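Local coordinates for computationally designed four-helix bundle protein (Synthetic construct, PDB 3U3B), which is of unknown function, being a hyperthermostable four-helix bundle whose hydrophobic core was completely redesigned by computation, at residues E34-W39 against K74-E79; K63-I68 against D95-E100. All coordinates share one frame; numbering follows the deposited sequence.

Interaction 1. Residues E34-W39 against K74-E79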
ATOM      1  N   GLU A  34      15.474   0.727   9.573  1.00 34.52           N
ATOM      2  CA  GLU A  34      15.527   2.114   9.976  1.00 37.75           C
ATOM      3  C   GLU A  34      15.764   3.036   8.779  1.00 37.23           C
ATOM      4  O   GLU A  34      15.964   4.228   8.949  1.00 40.24           O
ATOM      5  CB  GLU A  34      16.652   2.297  11.002  1.00 49.20           C
ATOM      6  CG  GLU A  34      16.578   1.347  12.194  1.00 63.21           C
ATOM      7  CD  GLU A  34      15.701   1.866  13.326  1.00 81.18           C
ATOM      8  OE1 GLU A  34      16.257   2.332  14.347  1.00 91.82           O
ATOM      9  OE2 GLU A  34      14.460   1.801  13.205  1.00 83.94           O
ATOM     10  N   ASP A  35      15.768   2.483   7.574  1.00 37.01           N
ATOM     11  CA  ASP A  35      16.051   3.290   6.400  1.00 35.38           C
ATOM     12  C   ASP A  35      14.808   4.099   6.039  1.00 32.48           C
ATOM     13  O   ASP A  35      13.931   3.623   5.302  1.00 29.60           O
ATOM     14  CB  ASP A  35      16.491   2.437   5.207  1.00 37.91           C
ATOM     15  CG  ASP A  35      16.961   3.285   4.035  1.00 43.59           C
ATOM     16  OD1 ASP A  35      16.762   4.524   4.080  1.00 47.34           O
ATOM     17  OD2 ASP A  35      17.528   2.723   3.069  1.00 46.74           O
ATOM     18  N   MET A  36      14.739   5.320   6.554  1.00 30.79           N
ATOM     19  CA  MET A  36      13.555   6.176   6.336  1.00 30.44           C
ATOM     20  C   MET A  36      13.300   6.535   4.883  1.00 29.18           C
ATOM     21  O   MET A  36      12.182   6.938   4.520  1.00 27.11           O
ATOM     22  CB  MET A  36      13.678   7.469   7.167  1.00 36.78           C
ATOM     23  CG  MET A  36      13.648   7.234   8.654  1.00 41.22           C
ATOM     24  SD  MET A  36      12.273   6.171   9.142  1.00 56.65           S
ATOM     25  CE  MET A  36      12.477   6.158  10.928  1.00 93.56           C
ATOM     26  N   GLU A  37      14.302   6.380   4.025  1.00 28.14           N
ATOM     27  CA  GLU A  37      14.104   6.668   2.605  1.00 29.24           C
ATOM     28  C   GLU A  37      13.041   5.719   1.998  1.00 24.68           C
ATOM     29  O   GLU A  37      12.141   6.142   1.237  1.00 24.04           O
ATOM     30  CB  GLU A  37      15.441   6.563   1.883  1.00 37.12           C
ATOM     31  CG  GLU A  37      15.434   7.036   0.461  1.00 50.82           C
ATOM     32  CD  GLU A  37      16.827   7.069  -0.145  1.00 71.73           C
ATOM     33  OE1 GLU A  37      17.819   7.032   0.622  1.00 81.88           O
ATOM     34  OE2 GLU A  37      16.931   7.126  -1.390  1.00 79.76           O
ATOM     35  N   TYR A  38      13.108   4.446   2.365  1.00 25.09           N
ATOM     36  CA  TYR A  38      12.135   3.484   1.845  1.00 24.23           C
ATOM     37  C   TYR A  38      10.782   3.674   2.479  1.00 22.12           C
ATOM     38  O   TYR A  38       9.774   3.608   1.801  1.00 20.70           O
ATOM     39  CB  TYR A  38      12.638   2.052   2.042  1.00 28.29           C
ATOM     40  CG  TYR A  38      13.654   1.648   1.005  1.00 32.07           C
ATOM     41  CD1 TYR A  38      13.293   1.507  -0.319  1.00 30.67           C
ATOM     42  CD2 TYR A  38      14.977   1.397   1.356  1.00 37.75           C
ATOM     43  CE1 TYR A  38      14.217   1.125  -1.283  1.00 35.45           C
ATOM     44  CE2 TYR A  38      15.913   1.008   0.400  1.00 42.17           C
ATOM     45  CZ  TYR A  38      15.520   0.881  -0.917  1.00 42.98           C
ATOM     46  OH  TYR A  38      16.430   0.508  -1.881  1.00 51.40           O
ATOM     47  N   TRP A  39      10.747   3.978   3.767  1.00 20.76           N
ATOM     48  CA  TRP A  39       9.470   4.230   4.412  1.00 20.89           C
ATOM     49  C   TRP A  39       8.758   5.444   3.823  1.00 20.13           C
ATOM     50  O   TRP A  39       7.537   5.422   3.611  1.00 20.07           O
ATOM     51  CB  TRP A  39       9.632   4.372   5.893  1.00 23.22           C
ATOM     52  CG  TRP A  39       9.935   3.073   6.576  1.00 26.64           C
ATOM     53  CD1 TRP A  39      11.039   2.786   7.330  1.00 29.43           C
ATOM     54  CD2 TRP A  39       9.137   1.881   6.559  1.00 26.71           C
ATOM     55  NE1 TRP A  39      10.975   1.487   7.791  1.00 30.13           N
ATOM     56  CE2 TRP A  39       9.820   0.910   7.331  1.00 30.32           C
ATOM     57  CE3 TRP A  39       7.912   1.536   5.976  1.00 27.84           C
ATOM     58  CZ2 TRP A  39       9.322  -0.373   7.533  1.00 33.62           C
ATOM     59  CZ3 TRP A  39       7.417   0.245   6.180  1.00 30.87           C
ATOM     60  CH2 TRP A  39       8.127  -0.689   6.950  1.00 34.09           C
ATOM     61  N   LYS A  74       3.322   6.748  11.738  1.00 37.83           N
ATOM     62  CA  LYS A  74       3.897   6.592  13.084  1.00 40.98           C
ATOM     63  C   LYS A  74       5.399   6.247  13.039  1.00 40.94           C
ATOM     64  O   LYS A  74       6.184   6.755  13.847  1.00 43.24           O
ATOM     65  CB  LYS A  74       3.132   5.532  13.891  1.00 42.23           C
ATOM     66  CG  LYS A  74       1.793   6.010  14.471  1.00 51.09           C
ATOM     67  CD  LYS A  74       1.134   4.881  15.283  1.00 60.33           C
ATOM     68  CE  LYS A  74      -0.366   5.106  15.574  1.00 69.48           C
ATOM     69  NZ  LYS A  74      -0.663   6.016  16.730  1.00 75.93           N
ATOM     70  N   MET A  75       5.794   5.403  12.085  1.00 39.41           N
ATOM     71  CA  MET A  75       7.205   5.042  11.904  1.00 40.79           C
ATOM     72  C   MET A  75       8.057   6.219  11.437  1.00 39.09           C
ATOM     73  O   MET A  75       9.199   6.385  11.872  1.00 42.17           O
ATOM     74  CB  MET A  75       7.343   3.922  10.885  1.00 41.80           C
ATOM     75  CG  MET A  75       6.616   2.661  11.255  1.00 43.61           C
ATOM     76  SD  MET A  75       6.772   1.440   9.944  1.00 50.63           S
ATOM     77  CE  MET A  75       5.186   0.649  10.039  1.00 40.57           C
ATOM     78  N   LEU A  76       7.502   7.018  10.530  1.00 35.71           N
ATOM     79  CA  LEU A  76       8.186   8.194   9.989  1.00 34.33           C
ATOM     80  C   LEU A  76       8.398   9.318  10.991  1.00 37.89           C
ATOM     81  O   LEU A  76       9.413  10.018  10.957  1.00 42.25           O
ATOM     82  CB  LEU A  76       7.404   8.745   8.788  1.00 36.17           C
ATOM     83  CG  LEU A  76       7.484   7.844   7.559  1.00 36.05           C
ATOM     84  CD1 LEU A  76       6.680   8.431   6.393  1.00 38.95           C
ATOM     85  CD2 LEU A  76       8.968   7.649   7.192  1.00 36.62           C
ATOM     86  N   ASN A  77       7.429   9.515  11.870  1.00 46.64           N
ATOM     87  CA  ASN A  77       7.515  10.571  12.850  1.00 56.79           C
ATOM     88  C   ASN A  77       7.856  10.004  14.230  1.00 60.97           C
ATOM     89  O   ASN A  77       7.367  10.478  15.259  1.00 64.49           O
ATOM     90  CB  ASN A  77       6.222  11.379  12.836  1.00 56.50           C
ATOM     91  CG  ASN A  77       5.996  12.084  11.487  1.00 57.54           C
ATOM     92  OD1 ASN A  77       6.719  13.027  11.147  1.00 62.06           O
ATOM     93  ND2 ASN A  77       4.999  11.636  10.725  1.00 52.22           N
ATOM     94  N   SER A  78       8.733   8.992  14.199  1.00 67.14           N
ATOM     95  CA  SER A  78       9.298   8.300  15.370  1.00 68.31           C
ATOM     96  C   SER A  78       8.368   8.101  16.566  1.00 68.20           C
ATOM     97  O   SER A  78       8.791   8.263  17.709  1.00 70.80           O
ATOM     98  CB  SER A  78      10.572   9.017  15.840  1.00 74.28           C
ATOM     99  OG  SER A  78      11.418   9.334  14.746  1.00 75.19           O
ATOM    100  N   GLU A  79       7.124   7.708  16.307  1.00 69.40           N
ATOM    101  CA  GLU A  79       6.159   7.460  17.376  1.00 77.23           C
ATOM    102  C   GLU A  79       6.273   6.022  17.921  1.00 76.68           C
ATOM    103  O   GLU A  79       5.944   5.771  19.084  1.00 83.69           O
ATOM    104  CB  GLU A  79       4.732   7.757  16.896  1.00 81.14           C
ATOM    105  CG  GLU A  79       3.666   7.552  17.966  1.00 90.10           C
ATOM    106  CD  GLU A  79       2.302   8.063  17.548  1.00 94.38           C
ATOM    107  OE1 GLU A  79       2.240   9.027  16.751  1.00 98.06           O
ATOM    108  OE2 GLU A  79       1.290   7.498  18.019  1.00 94.06           O
TER
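Met36 and Trp39, in the first turn of helix 36-56, pack against Met75 and Leu76, at the last turn of helix 59-76, and bury 260 Å² between them. The start of helix 36-56 is fixed just ahead of this patch: Asp35 is its N-cap, and its OD1 accepts from Glu37 N at 3.1 Å, met from well above the carboxylate plane. Met36 follows. Its unbranched chain bends at chi2 (-49°), and from there the thioether reaches the other helix: CE lies 3.4 Å from Met75 O, while SD passes Leu76 CD2 at 4.1 Å, the two side chains sliding past each other in opposite directions. A long, flexible methionine suits this partly exposed margin. One turn on, Trp39 does two jobs. Its CB meets Leu76 CD2 at 3.6 Å, and its indole offers one face to Met75, whose SD sits 3.8 Å from the centroid of the six-membered ring and 5° off the normal. Trp39 is a buried residue, and its NE1 donates to Pro33 O, which satisfies the N-H and ties the indole to the preceding loop. An alanine in place of Trp39 would keep the CB contact with Leu76 but would probably leave Met75 SD without its aromatic face and Pro33 O without this donor, opening a gap in the end of the core. Val29, Ile82 and Ile87 also touch the indole, drawing the other two helices and a loop around it. A sulfur directly over an indole is a Met-aromatic contact, here closing one end of a four-helix bundle.

Interaction 2. Residues K63-I68 against D95-E100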
ATOM      1  N   LYS A  63      -9.998   1.614   3.047  1.00 39.32           N
ATOM      2  CA  LYS A  63      -9.919   1.528   4.501  1.00 42.74           C
ATOM      3  C   LYS A  63      -8.665   0.777   4.956  1.00 36.34           C
ATOM      4  O   LYS A  63      -8.090   1.119   5.984  1.00 38.93           O
ATOM      5  CB  LYS A  63     -11.156   0.851   5.095  1.00 53.27           C
ATOM      6  CG  LYS A  63     -12.473   1.561   4.814  1.00 67.44           C
ATOM      7  CD  LYS A  63     -12.609   2.911   5.519  1.00 80.14           C
ATOM      8  CE  LYS A  63     -13.968   3.527   5.209  1.00 89.30           C
ATOM      9  NZ  LYS A  63     -15.095   2.699   5.733  1.00 93.28           N
ATOM     10  N   VAL A  64      -8.259  -0.246   4.206  1.00 30.52           N
ATOM     11  CA  VAL A  64      -7.001  -0.943   4.497  1.00 27.22           C
ATOM     12  C   VAL A  64      -5.793  -0.060   4.188  1.00 25.08           C
ATOM     13  O   VAL A  64      -4.863   0.021   4.985  1.00 23.40           O
ATOM     14  CB  VAL A  64      -6.897  -2.293   3.765  1.00 30.13           C
ATOM     15  CG1 VAL A  64      -5.615  -3.039   4.210  1.00 30.48           C
ATOM     16  CG2 VAL A  64      -8.120  -3.149   4.086  1.00 32.23           C
ATOM     17  N   LEU A  65      -5.809   0.619   3.049  1.00 25.08           N
ATOM     18  CA  LEU A  65      -4.737   1.544   2.721  1.00 24.86           C
ATOM     19  C   LEU A  65      -4.594   2.636   3.781  1.00 29.23           C
ATOM     20  O   LEU A  65      -3.478   2.996   4.187  1.00 26.98           O
ATOM     21  CB  LEU A  65      -4.972   2.165   1.349  1.00 24.66           C
ATOM     22  CG  LEU A  65      -4.893   1.164   0.193  1.00 25.99           C
ATOM     23  CD1 LEU A  65      -5.419   1.821  -1.106  1.00 25.72           C
ATOM     24  CD2 LEU A  65      -3.477   0.575   0.043  1.00 26.51           C
ATOM     25  N   HIS A  66      -5.719   3.147   4.255  1.00 33.39           N
ATOM     26  CA  HIS A  66      -5.697   4.170   5.286  1.00 37.16           C
ATOM     27  C   HIS A  66      -5.017   3.634   6.539  1.00 35.12           C
ATOM     28  O   HIS A  66      -4.228   4.333   7.184  1.00 32.70           O
ATOM     29  CB  HIS A  66      -7.116   4.609   5.618  1.00 44.91           C
ATOM     30  CG  HIS A  66      -7.183   5.640   6.695  1.00 55.26           C
ATOM     31  ND1 HIS A  66      -6.581   6.874   6.578  1.00 61.20           N
ATOM     32  CD2 HIS A  66      -7.775   5.621   7.911  1.00 61.49           C
ATOM     33  CE1 HIS A  66      -6.807   7.574   7.676  1.00 65.22           C
ATOM     34  NE2 HIS A  66      -7.526   6.834   8.502  1.00 65.25           N
ATOM     35  N   THR A  67      -5.316   2.385   6.874  1.00 36.58           N
ATOM     36  CA  THR A  67      -4.696   1.746   8.034  1.00 35.88           C
ATOM     37  C   THR A  67      -3.185   1.623   7.865  1.00 30.32           C
ATOM     38  O   THR A  67      -2.428   1.849   8.811  1.00 31.57           O
ATOM     39  CB  THR A  67      -5.283   0.356   8.303  1.00 39.28           C
ATOM     40  OG1 THR A  67      -6.688   0.463   8.586  1.00 41.43           O
ATOM     41  CG2 THR A  67      -4.604  -0.253   9.485  1.00 42.66           C
ATOM     42  N   ILE A  68      -2.733   1.259   6.668  1.00 27.12           N
ATOM     43  CA  ILE A  68      -1.307   1.159   6.415  1.00 25.51           C
ATOM     44  C   ILE A  68      -0.617   2.536   6.544  1.00 24.98           C
ATOM     45  O   ILE A  68       0.443   2.638   7.138  1.00 23.62           O
ATOM     46  CB  ILE A  68      -1.022   0.542   5.031  1.00 24.98           C
ATOM     47  CG1 ILE A  68      -1.537  -0.909   4.964  1.00 25.83           C
ATOM     48  CG2 ILE A  68       0.451   0.648   4.703  1.00 22.22           C
ATOM     49  CD1 ILE A  68      -1.724  -1.410   3.531  1.00 24.47           C
ATOM     50  N   ASP A  95      -1.199  -7.596   1.729  1.00 24.73           N
ATOM     51  CA  ASP A  95      -1.756  -8.804   1.144  1.00 26.25           C
ATOM     52  C   ASP A  95      -3.284  -8.782   1.175  1.00 28.68           C
ATOM     53  O   ASP A  95      -3.927  -9.256   0.263  1.00 27.81           O
ATOM     54  CB  ASP A  95      -1.228 -10.024   1.876  1.00 29.11           C
ATOM     55  CG  ASP A  95       0.257 -10.255   1.630  1.00 33.46           C
ATOM     56  OD1 ASP A  95       0.807  -9.665   0.661  1.00 38.28           O
ATOM     57  OD2 ASP A  95       0.872 -11.021   2.415  1.00 34.39           O
ATOM     58  N   MET A  96      -3.851  -8.226   2.237  1.00 32.85           N
ATOM     59  CA  MET A  96      -5.285  -7.998   2.297  1.00 34.20           C
ATOM     60  C   MET A  96      -5.712  -7.095   1.143  1.00 34.02           C
ATOM     61  O   MET A  96      -6.723  -7.360   0.492  1.00 36.31           O
ATOM     62  CB  MET A  96      -5.677  -7.373   3.647  1.00 36.49           C
ATOM     63  CG  MET A  96      -5.670  -8.363   4.799  1.00 39.62           C
ATOM     64  SD  MET A  96      -5.594  -7.614   6.451  1.00 62.28           S
ATOM     65  CE  MET A  96      -6.909  -6.388   6.338  1.00 52.70           C
ATOM     66  N   VAL A  97      -4.937  -6.043   0.885  1.00 30.13           N
ATOM     67  CA  VAL A  97      -5.253  -5.102  -0.190  1.00 29.44           C
ATOM     68  C   VAL A  97      -5.249  -5.836  -1.516  1.00 30.23           C
ATOM     69  O   VAL A  97      -6.127  -5.645  -2.340  1.00 31.80           O
ATOM     70  CB  VAL A  97      -4.243  -3.926  -0.272  1.00 34.29           C
ATOM     71  CG1 VAL A  97      -4.457  -3.127  -1.552  1.00 34.78           C
ATOM     72  CG2 VAL A  97      -4.370  -3.030   0.935  1.00 35.49           C
ATOM     73  N   THR A  98      -4.263  -6.690  -1.719  1.00 26.95           N
ATOM     74  CA  THR A  98      -4.163  -7.418  -2.966  1.00 28.62           C
ATOM     75  C   THR A  98      -5.356  -8.355  -3.159  1.00 30.89           C
ATOM     76  O   THR A  98      -5.905  -8.439  -4.266  1.00 33.16           O
ATOM     77  CB  THR A  98      -2.867  -8.222  -3.040  1.00 32.48           C
ATOM     78  OG1 THR A  98      -1.775  -7.323  -3.156  1.00 29.21           O
ATOM     79  CG2 THR A  98      -2.848  -9.102  -4.247  1.00 37.48           C
ATOM     80  N   ARG A  99      -5.758  -9.059  -2.101  1.00 29.98           N
ATOM     81  CA  ARG A  99      -6.899  -9.968  -2.218  1.00 31.81           C
ATOM     82  C   ARG A  99      -8.177  -9.181  -2.514  1.00 36.42           C
ATOM     83  O   ARG A  99      -8.966  -9.554  -3.399  1.00 40.41           O
ATOM     84  CB  ARG A  99      -7.112 -10.788  -0.945  1.00 30.00           C
ATOM     85  CG  ARG A  99      -5.989 -11.787  -0.646  1.00 28.57           C
ATOM     86  CD  ARG A  99      -5.819 -12.796  -1.748  1.00 29.31           C
ATOM     87  NE  ARG A  99      -4.926 -13.907  -1.356  1.00 28.95           N
ATOM     88  CZ  ARG A  99      -4.808 -15.046  -2.037  1.00 30.81           C
ATOM     89  NH1 ARG A  99      -5.525 -15.238  -3.140  1.00 33.02           N
ATOM     90  NH2 ARG A  99      -3.994 -16.010  -1.622  1.00 30.53           N
ATOM     91  N   GLU A 100      -8.396  -8.129  -1.734  1.00 39.84           N
ATOM     92  CA  GLU A 100      -9.632  -7.349  -1.825  1.00 44.43           C
ATOM     93  C   GLU A 100      -9.747  -6.753  -3.215  1.00 43.88           C
ATOM     94  O   GLU A 100     -10.835  -6.664  -3.791  1.00 48.11           O
ATOM     95  CB  GLU A 100      -9.645  -6.248  -0.760  1.00 50.79           C
ATOM     96  CG  GLU A 100     -10.982  -5.552  -0.615  1.00 63.05           C
ATOM     97  CD  GLU A 100     -12.076  -6.496  -0.157  1.00 73.17           C
ATOM     98  OE1 GLU A 100     -11.791  -7.363   0.700  1.00 71.21           O
ATOM     99  OE2 GLU A 100     -13.215  -6.375  -0.664  1.00 81.35           O
TER
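Apolar packing between two antiparallel helices makes this contact, a buried one in the middle of the bundle, where Val64, Leu65 and Ile68 of helix 59-76 face Met96 and Val97 of helix 84-102. The two short axes come within 9.8 Å and cross at -165°, and the CA atoms of Val64 and Val97 are the nearest pair at 6.5 Å. Val97 is the focus. Its CG2 lies anti to the carbonyl carbon and touches three residues of the facing helix: Val64 CG1 at 3.5 Å, Leu65 CD2 at 3.8 Å and Ile68 CD1 at 4.0 Å. Its other methyl, CG1, has Leu65 CD2 for a neighbour. Valine suits both members of the central pair, being branched at CB and short enough to let the backbones approach while still presenting a methyl to the other helix. Val64 CG1, anti to its backbone N (chi1 -175°), is the methyl that meets Val97 CG2; the two side chains slide past each other in opposite directions. Leu65 instead crosses Val97 at about a right angle, and also touches Val46, Met49 and Thr53, so that helix 36-56 shares in the packing. Met96 works at the exposed border: its chain bends at chi3 (50°) and brings CE to 4.1 Å from Val64 CG2, the two side chains again at about a right angle. The same methyl lies 4.2 Å from Val64 CG1, and Lys93, one turn before Val97, touches both Val64 and Ile68. Ile19 of helix 3-30 touches Val97 as well, and this packing of aliphatic side chains between antiparallel helices is characteristic of the hydrophobic core of a four-helix bundle.

Helix 59-76 joins the two contacts: interaction 2 uses its middle, where it faces helix 84-102, and interaction 1 its C-terminal end, where it faces the start of helix 36-56. Their centres lie 20 Å apart and their nearest atoms about 6 Å, so they do not touch directly. Interaction 2 is the more central, about 7 Å from the centre of the chain against about 15 Å for interaction 1. Both are apolar, but interaction 2 is mostly methyl against methyl, whereas interaction 1 adds a Met-aromatic contact. Met75 also touches Leu86 and Val90 of helix 84-102, extending the same helix pairing toward interaction 1. All four segments match the Hpt domain family, consistent with its helical-bundle fold.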